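Local coordinates for protein 1,4-dihydroxy-6-naphtoate synthase (Archaeoglobus fulgidus, PDB 1ZBM) that probably converts cyclic dehypoxanthine futalosine into 1,4-dihydroxy-6-naphthoate, a carbon-carbon lyase step in the biosynthesis of menaquinone, at residues 14-19 with 24-29. Residues are numbered along the deposited sequence; the frame is centred on the assembly and turned at random.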
ATOM      1  N   VAL A  14      -5.638  14.610   5.958  1.00 15.72           N
ATOM      2  CA  VAL A  14      -5.520  13.163   5.870  1.00 13.98           C
ATOM      3  C   VAL A  14      -5.343  12.799   4.405  1.00 14.66           C
ATOM      4  O   VAL A  14      -6.243  12.992   3.582  1.00 14.20           O
ATOM      5  CB  VAL A  14      -6.782  12.473   6.459  1.00 13.08           C
ATOM      6  CG1 VAL A  14      -6.639  10.953   6.409  1.00 12.09           C
ATOM      7  CG2 VAL A  14      -6.979  12.933   7.899  1.00 11.23           C
ATOM      8  N   ALA A  15      -4.158  12.294   4.091  1.00 14.65           N
ATOM      9  CA  ALA A  15      -3.818  11.926   2.734  1.00 15.69           C
ATOM     10  C   ALA A  15      -3.794  10.430   2.516  1.00 16.26           C
ATOM     11  O   ALA A  15      -3.265   9.662   3.326  1.00 16.80           O
ATOM     12  CB  ALA A  15      -2.456  12.520   2.359  1.00 16.83           C
ATOM     13  N   HIS A  16      -4.386  10.033   1.403  1.00 15.86           N
ATOM     14  CA  HIS A  16      -4.424   8.649   1.012  1.00 16.13           C
ATOM     15  C   HIS A  16      -4.411   8.555  -0.510  1.00 16.26           C
ATOM     16  O   HIS A  16      -4.275   9.574  -1.201  1.00 16.93           O
ATOM     17  CB  HIS A  16      -5.617   7.910   1.640  1.00 17.10           C
ATOM     18  CG  HIS A  16      -6.878   8.709   1.719  1.00 16.42           C
ATOM     19  ND1 HIS A  16      -8.005   8.387   0.990  1.00 16.20           N
ATOM     20  CD2 HIS A  16      -7.219   9.760   2.497  1.00 17.14           C
ATOM     21  CE1 HIS A  16      -8.984   9.207   1.323  1.00 18.53           C
ATOM     22  NE2 HIS A  16      -8.536  10.051   2.234  1.00 14.97           N
ATOM     23  N   THR A  17      -4.561   7.342  -1.025  1.00 15.19           N
ATOM     24  CA  THR A  17      -4.447   7.089  -2.455  1.00 15.55           C
ATOM     25  C   THR A  17      -5.670   6.863  -3.330  1.00 16.54           C
ATOM     26  O   THR A  17      -6.709   6.405  -2.865  1.00 17.07           O
ATOM     27  CB  THR A  17      -3.514   5.894  -2.671  1.00 14.26           C
ATOM     28  OG1 THR A  17      -4.096   4.718  -2.080  1.00 12.78           O
ATOM     29  CG2 THR A  17      -2.171   6.166  -2.028  1.00 12.16           C
ATOM     30  N   PRO A  18      -5.544   7.174  -4.634  1.00 18.33           N
ATOM     31  CA  PRO A  18      -6.628   7.009  -5.609  1.00 18.61           C
ATOM     32  C   PRO A  18      -6.733   5.538  -5.996  1.00 19.63           C
ATOM     33  O   PRO A  18      -6.538   5.179  -7.153  1.00 19.93           O
ATOM     34  CB  PRO A  18      -6.181   7.871  -6.796  1.00 18.02           C
ATOM     35  CG  PRO A  18      -4.996   8.678  -6.274  1.00 21.97           C
ATOM     36  CD  PRO A  18      -4.361   7.771  -5.278  1.00 18.65           C
ATOM     37  N   ASP A  19      -7.004   4.686  -5.013  1.00 19.96           N
ATOM     38  CA  ASP A  19      -7.137   3.260  -5.262  1.00 19.23           C
ATOM     39  C   ASP A  19      -8.420   2.747  -4.618  1.00 18.45           C
ATOM     40  O   ASP A  19      -8.852   3.246  -3.573  1.00 15.87           O
ATOM     41  CB  ASP A  19      -5.935   2.494  -4.703  1.00 20.32           C
ATOM     42  CG  ASP A  19      -4.617   2.949  -5.308  1.00 20.64           C
ATOM     43  OD1 ASP A  19      -4.495   2.945  -6.550  1.00 22.89           O
ATOM     44  OD2 ASP A  19      -3.703   3.305  -4.541  1.00 16.18           O
ATOM     45  N   PHE A  24     -12.449   2.427  -0.551  1.00 18.69           N
ATOM     46  CA  PHE A  24     -13.289   1.461   0.143  1.00 17.15           C
ATOM     47  C   PHE A  24     -13.157   1.681   1.654  1.00 17.45           C
ATOM     48  O   PHE A  24     -14.143   1.944   2.342  1.00 16.16           O
ATOM     49  CB  PHE A  24     -12.838   0.047  -0.252  1.00 16.74           C
ATOM     50  CG  PHE A  24     -13.649  -1.060   0.359  1.00 14.80           C
ATOM     51  CD1 PHE A  24     -14.915  -1.373  -0.132  1.00 14.16           C
ATOM     52  CD2 PHE A  24     -13.153  -1.780   1.437  1.00 14.44           C
ATOM     53  CE1 PHE A  24     -15.673  -2.411   0.434  1.00 13.51           C
ATOM     54  CE2 PHE A  24     -13.899  -2.817   2.013  1.00 17.48           C
ATOM     55  CZ  PHE A  24     -15.168  -3.126   1.512  1.00 12.96           C
HETATM   56  N   MSE A  25     -11.924   1.595   2.144  1.00 17.43           N
HETATM   57  CA  MSE A  25     -11.604   1.788   3.553  1.00 18.31           C
HETATM   58  C   MSE A  25     -12.064   3.156   4.078  1.00 16.85           C
HETATM   59  O   MSE A  25     -12.630   3.257   5.176  1.00 14.39           O
HETATM   60  CB  MSE A  25     -10.091   1.634   3.741  1.00 21.12           C
HETATM   61  CG  MSE A  25      -9.597   1.709   5.171  1.00 26.89           C
HETATM   62 SE   MSE A  25      -7.638   1.839   5.231  1.00 36.46          SE
HETATM   63  CE  MSE A  25      -7.226   0.373   4.014  1.00 32.13           C
ATOM     64  N   PHE A  26     -11.847   4.205   3.286  1.00 14.64           N
ATOM     65  CA  PHE A  26     -12.225   5.568   3.695  1.00 16.78           C
ATOM     66  C   PHE A  26     -13.640   6.027   3.353  1.00 18.99           C
ATOM     67  O   PHE A  26     -14.023   7.140   3.709  1.00 18.79           O
ATOM     68  CB  PHE A  26     -11.256   6.602   3.112  1.00 13.19           C
ATOM     69  CG  PHE A  26      -9.939   6.678   3.826  1.00  9.70           C
ATOM     70  CD1 PHE A  26      -8.863   5.919   3.403  1.00  9.54           C
ATOM     71  CD2 PHE A  26      -9.765   7.547   4.895  1.00  9.72           C
ATOM     72  CE1 PHE A  26      -7.623   6.027   4.032  1.00 12.46           C
ATOM     73  CE2 PHE A  26      -8.532   7.666   5.537  1.00 11.42           C
ATOM     74  CZ  PHE A  26      -7.460   6.908   5.102  1.00 10.87           C
ATOM     75  N   TYR A  27     -14.412   5.181   2.674  1.00 19.52           N
ATOM     76  CA  TYR A  27     -15.774   5.542   2.292  1.00 20.93           C
ATOM     77  C   TYR A  27     -16.623   6.136   3.415  1.00 21.41           C
ATOM     78  O   TYR A  27     -17.197   7.211   3.259  1.00 21.87           O
ATOM     79  CB  TYR A  27     -16.510   4.335   1.702  1.00 21.13           C
ATOM     80  CG  TYR A  27     -17.988   4.585   1.543  1.00 22.92           C
ATOM     81  CD1 TYR A  27     -18.899   4.158   2.512  1.00 22.06           C
ATOM     82  CD2 TYR A  27     -18.472   5.325   0.465  1.00 23.71           C
ATOM     83  CE1 TYR A  27     -20.251   4.467   2.408  1.00 23.39           C
ATOM     84  CE2 TYR A  27     -19.820   5.639   0.358  1.00 24.65           C
ATOM     85  CZ  TYR A  27     -20.702   5.209   1.329  1.00 23.80           C
ATOM     86  OH  TYR A  27     -22.037   5.524   1.210  1.00 27.41           O
ATOM     87  N   ALA A  28     -16.712   5.433   4.537  1.00 21.26           N
ATOM     88  CA  ALA A  28     -17.516   5.907   5.656  1.00 24.12           C
ATOM     89  C   ALA A  28     -17.085   7.293   6.127  1.00 26.38           C
ATOM     90  O   ALA A  28     -17.923   8.132   6.470  1.00 25.64           O
ATOM     91  CB  ALA A  28     -17.436   4.913   6.824  1.00 22.72           C
HETATM   92  N   MSE A  29     -15.776   7.530   6.146  1.00 27.42           N
HETATM   93  CA  MSE A  29     -15.254   8.812   6.600  1.00 28.11           C
HETATM   94  C   MSE A  29     -15.459   9.922   5.571  1.00 27.76           C
HETATM   95  O   MSE A  29     -15.801  11.048   5.929  1.00 29.21           O
HETATM   96  CB  MSE A  29     -13.769   8.686   6.942  1.00 29.94           C
HETATM   97  CG  MSE A  29     -13.219   9.848   7.759  1.00 31.70           C
HETATM   98 SE   MSE A  29     -11.311   9.666   8.130  1.00 37.31          SE
HETATM   99  CE  MSE A  29     -11.409   8.424   9.618  1.00 37.49           C
TER
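V14 and H16 of strand 11-16 both reach F26 of helix 20-30. The two elements open a beta-alpha-beta unit that continues into the parallel strand 39-44. The chain folds into two lobes, each with a mixed five-stranded sheet, consistent with the periplasmic-binding-protein type of fold.

V14 comes first. Its CG1 lies anti to the backbone N (chi1 -178°) and reaches CE2 of F26 at 3.9 Å, meeting the ring obliquely.

H16 carries most of the contact. Its imidazole forms a face-to-face stack with the F26 phenyl ring. The ring planes are nearly parallel, 8° apart. Their centroids are 3.7 Å apart. The two rings overlap broadly: CG of H16 lies 3.6 Å from CE1 of F26, and CE1 of H16 lies 3.7 Å from CG of F26. F26 CE1 also packs 3.6 Å from H16 CB, so the stack runs on to the root of the H16 side chain. A chi1 of 38° sets the H16 ring between its backbone N and carbonyl carbon, and this turn lays the imidazole over the F26 face. D22, in the first turn of the same helix, is hydrogen-bonded to H16 ND1 through OD1, which should limit turning of the imidazole. H42 meets the H16 ring roughly at right angles. With a leucine in place of F26 there is no flat ring to stack, and the H16 imidazole would probably lose the cover over one face and V14 CG1 its ring neighbour.

Beyond H16 the chain turns through 17-19 into the start of the same helix. D19 takes the N-cap position without a side-chain capping bond. It touches H152, the predicted proton acceptor, and its OD1 forms a salt bridge with NH2 of R227.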